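Local coordinates for protein polyketide synthase PksL (Bacillus subtilis, PDB 5E1V) that probably dehydrates beta-hydroxyacyl thioester intermediates to enoyl thioesters, serving as a dehydratase domain in bacillaene polyketide synthesis, at residues A[169-177]-A[189-200]; A[200-209]-A[242-253]. All coordinates share one frame; numbering follows the deposited sequence.

Starting from the N terminus, strand 168-174 leads through a loop with a short helix into helix 190-203, and interaction 1 closes this small loop by laying most of that helix alongside the strand, in nearly the opposite direction. Interaction 2 opens where interaction 1 ends: A200 belongs to both. From there the chain runs through short helix 205-208 and strand 215-225 into strands 232-245 and 248-256, whose hairpin returns to pack against residues 200-209 and closes a larger loop. The two loops follow in series, neither nested nor crossed. Together they hold one hot-dog helix against adjoining strands, 168-174 being the neighbour of 232-245, which pairs with 248-256; S196 touches L253 where the contacts meet.

Interaction 1. Residues A[169-177]-A[189-200]; sequences VLLELSLGS and HPTLIDGSGVGA
L171 and L173 of strand 169-174, and L175 just beyond them, pack onto helix 190-200, the central helix that a hot-dog fold wraps in its antiparallel sheet; the N-cap H189 and the first turn, through D194, read HPxxxD, as in other polyketide synthase dehydratases. Strand and helix axes run nearly antiparallel, at 153°, and approach to 8.4 Å. Such closeness suits glycine at G199: with no side chain there, L171 lays CD1 3.6 Å from G199 CA and also touches S196 O. The neighbouring strand 232-245 pairs with this strand through backbone bonds of L171 and L173.

At the start of the helix, L175 covers the imidazole of H189. Its CD1 sits over the middle of the ring, 3.7 Å from the centroid, a CH-pi contact, while L175 CD2 lies over the same face, nearer the H189 CD2-NE2 bond. H189 has CG turned away from its own backbone N (chi1 -155°), and ND1, close to the ring plane, accepts from T191 N at 3.2 Å. This N-cap bond helps hold the ring's rotation and presents its flat face to the leucine; F186 meets the ring as well. Beside it, L192 CG touches L175 CD1 at 3.9 Å.

S196 has its hydroxyl folded back beside its backbone N (chi1 -65°), over the preceding turn. L192 O thus takes two donors from opposite faces of its carbonyl plane, S196 N and S196 OG, the latter at 2.9 Å. The same hydroxyl pairs with T235 OG1, and L173 CD1 presses against S196 OG at 3.1 Å.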
loop_
_atom_site.group_PDB
_atom_site.type_symbol
_atom_site.label_atom_id
_atom_site.label_comp_id
_atom_site.label_asym_id
_atom_site.label_seq_id
_atom_site.Cartn_x
_atom_site.Cartn_y
_atom_site.Cartn_z
ATOM N N VAL A 169 -11.231 -14.054 -0.506
ATOM C CA VAL A 169 -11.348 -13.429 -1.816
ATOM C C VAL A 169 -9.992 -13.576 -2.466
ATOM O O VAL A 169 -8.975 -13.666 -1.734
ATOM C CB VAL A 169 -11.821 -11.971 -1.586
ATOM C CG1 VAL A 169 -10.737 -10.945 -1.902
ATOM C CG2 VAL A 169 -13.158 -11.692 -2.258
ATOM N N LEU A 170 -9.983 -13.644 -3.798
ATOM C CA LEU A 170 -8.769 -13.563 -4.609
ATOM C C LEU A 170 -8.881 -12.398 -5.580
ATOM O O LEU A 170 -9.853 -12.326 -6.363
ATOM C CB LEU A 170 -8.514 -14.817 -5.429
ATOM C CG LEU A 170 -7.185 -14.770 -6.227
ATOM C CD1 LEU A 170 -5.994 -14.842 -5.281
ATOM C CD2 LEU A 170 -7.045 -15.850 -7.317
ATOM N N LEU A 171 -7.887 -11.494 -5.546
ATOM C CA LEU A 171 -7.895 -10.243 -6.362
ATOM C C LEU A 171 -6.959 -10.420 -7.495
ATOM O O LEU A 171 -5.794 -10.739 -7.278
ATOM C CB LEU A 171 -7.398 -9.015 -5.531
ATOM C CG LEU A 171 -7.900 -8.937 -4.106
ATOM C CD1 LEU A 171 -7.377 -7.692 -3.379
ATOM C CD2 LEU A 171 -9.438 -8.895 -4.159
ATOM N N GLU A 172 -7.454 -10.246 -8.727
ATOM C CA GLU A 172 -6.658 -10.390 -9.934
ATOM C C GLU A 172 -6.456 -8.975 -10.398
ATOM O O GLU A 172 -7.376 -8.373 -10.925
ATOM C CB GLU A 172 -7.439 -11.190 -11.024
ATOM C CG GLU A 172 -6.746 -11.302 -12.375
ATOM C CD GLU A 172 -7.579 -12.034 -13.455
ATOM O OE1 GLU A 172 -8.774 -12.342 -13.254
ATOM O OE2 GLU A 172 -7.009 -12.257 -14.522
ATOM N N LEU A 173 -5.252 -8.451 -10.144
ATOM C CA LEU A 173 -4.922 -7.043 -10.233
ATOM C C LEU A 173 -3.883 -6.822 -11.297
ATOM O O LEU A 173 -2.955 -7.580 -11.399
ATOM C CB LEU A 173 -4.337 -6.570 -8.874
ATOM C CG LEU A 173 -5.396 -6.460 -7.797
ATOM C CD1 LEU A 173 -4.786 -6.218 -6.417
ATOM C CD2 LEU A 173 -6.472 -5.433 -8.132
ATOM N N SER A 174 -3.999 -5.761 -12.089
ATOM C CA SER A 174 -2.908 -5.358 -12.989
ATOM C C SER A 174 -2.964 -3.805 -13.188
ATOM O O SER A 174 -3.930 -3.190 -12.885
ATOM C CB SER A 174 -2.901 -6.170 -14.332
ATOM O OG SER A 174 -3.996 -5.821 -15.168
ATOM N N LEU A 175 -1.887 -3.197 -13.645
ATOM C CA LEU A 175 -1.873 -1.767 -13.972
ATOM C C LEU A 175 -2.777 -1.448 -15.184
ATOM O O LEU A 175 -2.862 -2.233 -16.154
ATOM C CB LEU A 175 -0.448 -1.404 -14.256
ATOM C CG LEU A 175 0.466 -0.915 -13.163
ATOM C CD1 LEU A 175 0.058 -1.082 -11.696
ATOM C CD2 LEU A 175 1.956 -1.019 -13.345
ATOM N N GLY A 176 -3.392 -0.257 -15.146
ATOM C CA GLY A 176 -4.006 0.306 -16.321
ATOM C C GLY A 176 -2.943 0.702 -17.286
ATOM O O GLY A 176 -1.763 0.721 -16.952
ATOM N N SER A 177 -3.330 1.067 -18.508
ATOM C CA SER A 177 -2.311 1.299 -19.544
ATOM C C SER A 177 -1.348 2.468 -19.282
ATOM O O SER A 177 -0.184 2.450 -19.720
ATOM C CB SER A 177 -2.991 1.437 -20.914
ATOM O OG SER A 177 -3.710 2.655 -20.924
ATOM N N HIS A 189 4.444 -1.760 -6.560
ATOM C CA HIS A 189 3.730 -0.695 -7.160
ATOM C C HIS A 189 2.576 -0.231 -6.308
ATOM O O HIS A 189 1.642 -0.995 -6.069
ATOM C CB HIS A 189 3.180 -1.088 -8.549
ATOM C CG HIS A 189 2.968 0.096 -9.435
ATOM N ND1 HIS A 189 1.895 0.919 -9.304
ATOM C CD2 HIS A 189 3.641 0.520 -10.530
ATOM C CE1 HIS A 189 1.944 1.858 -10.207
ATOM N NE2 HIS A 189 3.021 1.658 -10.949
ATOM N N PRO A 190 2.569 1.064 -5.882
ATOM C CA PRO A 190 1.365 1.557 -5.128
ATOM C C PRO A 190 -0.028 1.309 -5.659
ATOM O O PRO A 190 -0.863 1.042 -4.914
ATOM C CB PRO A 190 1.630 3.006 -4.972
ATOM C CG PRO A 190 3.183 3.064 -4.925
ATOM C CD PRO A 190 3.545 2.168 -6.024
ATOM N N THR A 191 -0.253 1.275 -6.952
ATOM C CA THR A 191 -1.547 0.862 -7.485
ATOM C C THR A 191 -1.930 -0.586 -7.245
ATOM O O THR A 191 -3.079 -0.947 -6.916
ATOM C CB THR A 191 -1.509 1.185 -9.016
ATOM O OG1 THR A 191 -1.340 2.624 -9.156
ATOM C CG2 THR A 191 -2.753 0.870 -9.619
ATOM N N LEU A 192 -0.955 -1.463 -7.361
ATOM C CA LEU A 192 -1.187 -2.861 -7.022
ATOM C C LEU A 192 -1.458 -3.004 -5.539
ATOM O O LEU A 192 -2.360 -3.712 -5.160
ATOM C CB LEU A 192 0.010 -3.648 -7.450
ATOM C CG LEU A 192 0.323 -3.813 -8.953
ATOM C CD1 LEU A 192 1.496 -4.692 -9.126
ATOM C CD2 LEU A 192 -0.894 -4.390 -9.666
ATOM N N ILE A 193 -0.661 -2.341 -4.680
ATOM C CA ILE A 193 -0.823 -2.520 -3.244
ATOM C C ILE A 193 -2.139 -1.801 -2.817
ATOM O O ILE A 193 -2.969 -2.396 -2.160
ATOM C CB ILE A 193 0.341 -1.987 -2.383
ATOM C CG1 ILE A 193 1.741 -2.418 -2.907
ATOM C CG2 ILE A 193 0.109 -2.482 -0.940
ATOM C CD1 ILE A 193 1.936 -3.868 -3.157
ATOM N N ASP A 194 -2.352 -0.559 -3.240
ATOM C CA ASP A 194 -3.583 0.108 -2.885
ATOM C C ASP A 194 -4.831 -0.685 -3.369
ATOM O O ASP A 194 -5.834 -0.837 -2.650
ATOM C CB ASP A 194 -3.576 1.593 -3.300
ATOM C CG ASP A 194 -4.794 2.307 -2.854
ATOM O OD1 ASP A 194 -4.906 2.635 -1.622
ATOM O OD2 ASP A 194 -5.685 2.461 -3.731
ATOM N N GLY A 195 -4.774 -1.142 -4.613
ATOM C CA GLY A 195 -5.873 -1.944 -5.200
ATOM C C GLY A 195 -6.179 -3.180 -4.359
ATOM O O GLY A 195 -7.335 -3.607 -4.244
ATOM N N SER A 196 -5.140 -3.761 -3.769
ATOM C CA SER A 196 -5.290 -4.903 -2.904
ATOM C C SER A 196 -6.036 -4.552 -1.595
ATOM O O SER A 196 -6.872 -5.380 -1.143
ATOM C CB SER A 196 -3.942 -5.542 -2.597
ATOM O OG SER A 196 -3.285 -6.110 -3.759
ATOM N N GLY A 197 -5.723 -3.348 -1.032
ATOM C CA GLY A 197 -6.432 -2.686 0.078
ATOM C C GLY A 197 -7.892 -2.446 -0.262
ATOM O O GLY A 197 -8.775 -2.695 0.554
ATOM N N VAL A 198 -8.145 -2.030 -1.496
ATOM C CA VAL A 198 -9.549 -1.807 -1.950
ATOM C C VAL A 198 -10.312 -3.174 -2.029
ATOM O O VAL A 198 -11.471 -3.275 -1.574
ATOM C CB VAL A 198 -9.577 -1.029 -3.260
ATOM C CG1 VAL A 198 -10.975 -0.920 -3.840
ATOM C CG2 VAL A 198 -9.094 0.397 -2.983
ATOM N N GLY A 199 -9.640 -4.209 -2.526
ATOM C CA GLY A 199 -10.194 -5.568 -2.505
ATOM C C GLY A 199 -10.501 -6.072 -1.110
ATOM O O GLY A 199 -11.624 -6.529 -0.825
ATOM N N ALA A 200 -9.527 -5.932 -0.205
ATOM C CA ALA A 200 -9.726 -6.221 1.226
ATOM C C ALA A 200 -10.907 -5.512 1.862
ATOM O O ALA A 200 -11.650 -6.101 2.637
ATOM C CB ALA A 200 -8.501 -5.855 2.004
#

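Interaction 2. Residues A[200-209]-A[242-253]; sequences ANHLLTSLLK and VRREKELIYVTL
The end of helix 190-203 and the weakly bonded helix 205-208 pack along a hairpin, L207 and R244 having CA atoms 6.5 Å apart; its strands 243-245 and 248-253 join through a type II' turn from E245 to L248. L204 CD1 meets I249 CD1 of the second strand at 3.3 Å, tighter than usual for two methyls, and V251 CG1 at 3.7 Å. A200, small enough for the helix to come close, sets its CB 3.8 Å from L253 CD2 and also against V251. The L203 and V242 side chains cross at about a right angle, touching through CD2 and CG1. These apolar contacts seat the helix of the hot-dog fold on its sheet, with Y215 of strand 215-225 adjoining L208, I249 and R244.

Toward the hairpin's tip the contact turns polar. R244 runs extended from the backbone (chi1 -179°) before bending at chi3, which brings its guanidinium to the carbonyl end of helix 205-208. There NE donates to L207 O at 2.7 Å with an N-H...O angle of 159°, and NH1 donates to K246 O at 3.1 Å, on a lone pair. Both carbonyl oxygens lie near the guanidinium plane, so the two bonds limit its rotation. K209 crosses this group with its aliphatic chain, CD 3.6 Å from R244 NH2; its chain, bent at chi3 and chi4, leaves NZ 5.8 Å from R244 NH2, the like charges not in contact.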
loop_
_atom_site.group_PDB
_atom_site.type_symbol
_atom_site.label_atom_id
_atom_site.label_comp_id
_atom_site.label_asym_id
_atom_site.label_seq_id
_atom_site.Cartn_x
_atom_site.Cartn_y
_atom_site.Cartn_z
ATOM N N ALA A 200 -9.527 -5.932 -0.205
ATOM C CA ALA A 200 -9.726 -6.221 1.226
ATOM C C ALA A 200 -10.907 -5.512 1.862
ATOM O O ALA A 200 -11.650 -6.101 2.637
ATOM C CB ALA A 200 -8.501 -5.855 2.004
ATOM N N ASN A 201 -11.059 -4.244 1.552
ATOM C CA ASN A 201 -12.140 -3.473 2.087
ATOM C C ASN A 201 -13.474 -3.995 1.495
ATOM O O ASN A 201 -14.494 -3.989 2.190
ATOM C CB ASN A 201 -11.924 -1.982 1.871
ATOM C CG ASN A 201 -12.844 -1.123 2.716
ATOM O OD1 ASN A 201 -12.414 -0.466 3.696
ATOM N ND2 ASN A 201 -14.137 -1.125 2.359
ATOM N N HIS A 202 -13.453 -4.494 0.270
ATOM C CA HIS A 202 -14.680 -5.090 -0.299
ATOM C C HIS A 202 -15.092 -6.399 0.409
ATOM O O HIS A 202 -16.289 -6.709 0.494
ATOM C CB HIS A 202 -14.554 -5.335 -1.795
ATOM C CG HIS A 202 -15.631 -6.211 -2.348
ATOM N ND1 HIS A 202 -16.870 -5.725 -2.716
ATOM C CD2 HIS A 202 -15.668 -7.546 -2.566
ATOM C CE1 HIS A 202 -17.618 -6.724 -3.149
ATOM N NE2 HIS A 202 -16.911 -7.840 -3.074
ATOM N N LEU A 203 -14.123 -7.155 0.920
ATOM C CA LEU A 203 -14.406 -8.384 1.682
ATOM C C LEU A 203 -14.875 -8.061 3.102
ATOM O O LEU A 203 -15.623 -8.827 3.728
ATOM C CB LEU A 203 -13.145 -9.265 1.731
ATOM C CG LEU A 203 -13.171 -10.557 2.552
ATOM C CD1 LEU A 203 -14.303 -11.516 2.123
ATOM C CD2 LEU A 203 -11.831 -11.254 2.499
ATOM N N LEU A 204 -14.471 -6.898 3.597
ATOM C CA LEU A 204 -14.884 -6.449 4.910
ATOM C C LEU A 204 -16.299 -5.920 4.988
ATOM O O LEU A 204 -16.802 -5.659 6.090
ATOM C CB LEU A 204 -13.956 -5.340 5.371
ATOM C CG LEU A 204 -12.820 -5.855 6.209
ATOM C CD1 LEU A 204 -11.745 -4.784 6.386
ATOM C CD2 LEU A 204 -13.371 -6.304 7.553
ATOM N N THR A 205 -16.915 -5.722 3.830
ATOM C CA THR A 205 -18.226 -5.047 3.759
ATOM C C THR A 205 -19.245 -5.562 4.794
ATOM O O THR A 205 -19.696 -4.781 5.627
ATOM C CB THR A 205 -18.837 -5.171 2.360
ATOM O OG1 THR A 205 -18.866 -6.556 2.008
ATOM C CG2 THR A 205 -18.010 -4.413 1.341
ATOM N N SER A 206 -19.548 -6.868 4.806
ATOM C CA SER A 206 -20.536 -7.388 5.799
ATOM C C SER A 206 -20.193 -6.988 7.246
ATOM O O SER A 206 -21.076 -6.520 7.995
ATOM C CB SER A 206 -20.749 -8.903 5.691
ATOM O OG SER A 206 -19.551 -9.648 5.693
ATOM N N LEU A 207 -18.910 -7.122 7.630
ATOM C CA LEU A 207 -18.482 -6.757 8.975
ATOM C C LEU A 207 -18.551 -5.251 9.256
ATOM O O LEU A 207 -18.416 -4.836 10.416
ATOM C CB LEU A 207 -17.056 -7.236 9.257
ATOM C CG LEU A 207 -16.631 -8.643 8.845
ATOM C CD1 LEU A 207 -15.389 -9.041 9.628
ATOM C CD2 LEU A 207 -17.744 -9.655 9.077
ATOM N N LEU A 208 -18.712 -4.445 8.206
ATOM C CA LEU A 208 -18.818 -2.990 8.328
ATOM C C LEU A 208 -20.182 -2.477 8.796
ATOM O O LEU A 208 -20.282 -1.338 9.236
ATOM C CB LEU A 208 -18.455 -2.296 7.007
ATOM C CG LEU A 208 -17.014 -2.513 6.514
ATOM C CD1 LEU A 208 -16.692 -1.539 5.389
ATOM C CD2 LEU A 208 -15.988 -2.407 7.639
ATOM N N LYS A 209 -21.210 -3.325 8.703
ATOM C CA LYS A 209 -22.570 -2.991 9.176
ATOM C C LYS A 209 -23.019 -1.651 8.621
ATOM O O LYS A 209 -23.400 -0.744 9.383
ATOM C CB LYS A 209 -22.620 -2.995 10.699
ATOM C CG LYS A 209 -22.341 -4.375 11.297
ATOM C CD LYS A 209 -22.216 -4.328 12.817
ATOM C CE LYS A 209 -23.020 -5.426 13.529
ATOM N NZ LYS A 209 -24.461 -5.088 13.617
ATOM N N VAL A 242 -9.381 -11.234 8.424
ATOM C CA VAL A 242 -10.026 -9.940 8.383
ATOM C C VAL A 242 -10.906 -9.833 9.592
ATOM O O VAL A 242 -11.616 -10.786 9.932
ATOM C CB VAL A 242 -10.825 -9.729 7.085
ATOM C CG1 VAL A 242 -9.924 -9.938 5.859
ATOM C CG2 VAL A 242 -12.031 -10.670 6.994
ATOM N N ARG A 243 -10.853 -8.696 10.263
ATOM C CA ARG A 243 -11.745 -8.477 11.355
ATOM C C ARG A 243 -12.005 -6.989 11.503
ATOM O O ARG A 243 -11.267 -6.173 10.951
ATOM C CB ARG A 243 -11.204 -9.156 12.621
ATOM C CG ARG A 243 -10.300 -8.313 13.498
ATOM C CD ARG A 243 -9.558 -9.182 14.495
ATOM N NE ARG A 243 -8.187 -8.706 14.725
ATOM C CZ ARG A 243 -7.198 -8.821 13.840
ATOM N NH1 ARG A 243 -7.407 -9.398 12.654
ATOM N NH2 ARG A 243 -5.983 -8.363 14.124
ATOM N N ARG A 244 -13.103 -6.635 12.163
ATOM C CA ARG A 244 -13.329 -5.251 12.670
ATOM C C ARG A 244 -13.483 -5.181 14.180
ATOM O O ARG A 244 -14.267 -5.941 14.754
ATOM C CB ARG A 244 -14.561 -4.617 12.026
ATOM C CG ARG A 244 -14.843 -3.170 12.493
ATOM C CD ARG A 244 -16.113 -2.623 11.846
ATOM N NE ARG A 244 -17.291 -3.308 12.389
ATOM C CZ ARG A 244 -17.830 -3.026 13.578
ATOM N NH1 ARG A 244 -17.350 -2.046 14.335
ATOM N NH2 ARG A 244 -18.881 -3.723 14.009
ATOM N N GLU A 245 -12.745 -4.266 14.807
ATOM C CA GLU A 245 -12.872 -3.944 16.221
ATOM C C GLU A 245 -13.129 -2.443 16.350
ATOM O O GLU A 245 -12.221 -1.622 16.162
ATOM C CB GLU A 245 -11.619 -4.375 16.998
ATOM C CG GLU A 245 -11.361 -5.885 16.902
ATOM C CD GLU A 245 -10.031 -6.342 17.504
ATOM O OE1 GLU A 245 -9.552 -5.709 18.460
ATOM O OE2 GLU A 245 -9.469 -7.354 17.013
ATOM N N LYS A 246 -14.392 -2.107 16.644
ATOM C CA LYS A 246 -14.910 -0.741 16.706
ATOM C C LYS A 246 -14.515 0.148 15.500
ATOM O O LYS A 246 -15.016 -0.028 14.384
ATOM C CB LYS A 246 -14.517 -0.094 18.046
ATOM C CG LYS A 246 -15.102 -0.820 19.264
ATOM C CD LYS A 246 -15.195 0.085 20.488
ATOM C CE LYS A 246 -16.512 -0.132 21.232
ATOM N NZ LYS A 246 -16.676 -1.546 21.669
ATOM N N GLU A 247 -13.582 1.043 15.774
ATOM C CA GLU A 247 -12.977 2.050 14.881
ATOM C C GLU A 247 -11.860 1.500 13.940
ATOM O O GLU A 247 -11.387 2.242 13.026
ATOM C CB GLU A 247 -12.311 3.058 15.837
ATOM C CG GLU A 247 -12.355 4.518 15.474
ATOM C CD GLU A 247 -13.647 5.244 15.835
ATOM O OE1 GLU A 247 -14.753 4.743 15.500
ATOM O OE2 GLU A 247 -13.529 6.362 16.406
ATOM N N LEU A 248 -11.442 0.239 14.170
ATOM C CA LEU A 248 -10.275 -0.368 13.477
ATOM C C LEU A 248 -10.589 -1.613 12.741
ATOM O O LEU A 248 -11.320 -2.478 13.266
ATOM C CB LEU A 248 -9.177 -0.729 14.458
ATOM C CG LEU A 248 -8.729 0.455 15.275
ATOM C CD1 LEU A 248 -7.878 -0.006 16.438
ATOM C CD2 LEU A 248 -7.989 1.519 14.454
ATOM N N ILE A 249 -10.030 -1.731 11.525
ATOM C CA ILE A 249 -10.156 -2.936 10.701
ATOM C C ILE A 249 -8.759 -3.451 10.463
ATOM O O ILE A 249 -7.798 -2.642 10.465
ATOM C CB ILE A 249 -10.883 -2.714 9.362
ATOM C CG1 ILE A 249 -10.187 -1.651 8.485
ATOM C CG2 ILE A 249 -12.325 -2.280 9.620
ATOM C CD1 ILE A 249 -10.540 -1.726 7.014
ATOM N N TYR A 250 -8.670 -4.776 10.287
ATOM C CA TYR A 250 -7.426 -5.511 10.150
ATOM C C TYR A 250 -7.595 -6.502 9.048
ATOM O O TYR A 250 -8.653 -7.122 8.918
ATOM C CB TYR A 250 -7.098 -6.314 11.431
ATOM C CG TYR A 250 -7.075 -5.548 12.744
ATOM C CD1 TYR A 250 -8.268 -5.188 13.388
ATOM C CD2 TYR A 250 -5.882 -5.239 13.381
ATOM C CE1 TYR A 250 -8.246 -4.490 14.585
ATOM C CE2 TYR A 250 -5.859 -4.563 14.590
ATOM C CZ TYR A 250 -7.061 -4.207 15.181
ATOM O OH TYR A 250 -7.055 -3.568 16.365
ATOM N N VAL A 251 -6.574 -6.662 8.206
ATOM C CA VAL A 251 -6.586 -7.648 7.167
ATOM C C VAL A 251 -5.131 -8.080 6.932
ATOM O O VAL A 251 -4.218 -7.385 7.322
ATOM C CB VAL A 251 -7.093 -7.103 5.825
ATOM C CG1 VAL A 251 -8.529 -6.652 5.963
ATOM C CG2 VAL A 251 -6.262 -5.893 5.392
ATOM N N THR A 252 -4.942 -9.219 6.289
ATOM C CA THR A 252 -3.610 -9.700 5.963
ATOM C C THR A 252 -3.667 -9.935 4.451
ATOM O O THR A 252 -4.534 -10.640 3.947
ATOM C CB THR A 252 -3.134 -10.939 6.782
ATOM O OG1 THR A 252 -2.670 -10.552 8.083
ATOM C CG2 THR A 252 -1.902 -11.560 6.069
ATOM N N LEU A 253 -2.746 -9.286 3.715
ATOM C CA LEU A 253 -2.717 -9.348 2.257
ATOM C C LEU A 253 -1.617 -10.293 1.792
ATOM O O LEU A 253 -0.467 -10.118 2.158
ATOM C CB LEU A 253 -2.478 -7.908 1.642
ATOM C CG LEU A 253 -3.448 -6.760 1.943
ATOM C CD1 LEU A 253 -3.035 -5.401 1.287
ATOM C CD2 LEU A 253 -4.917 -7.136 1.664
#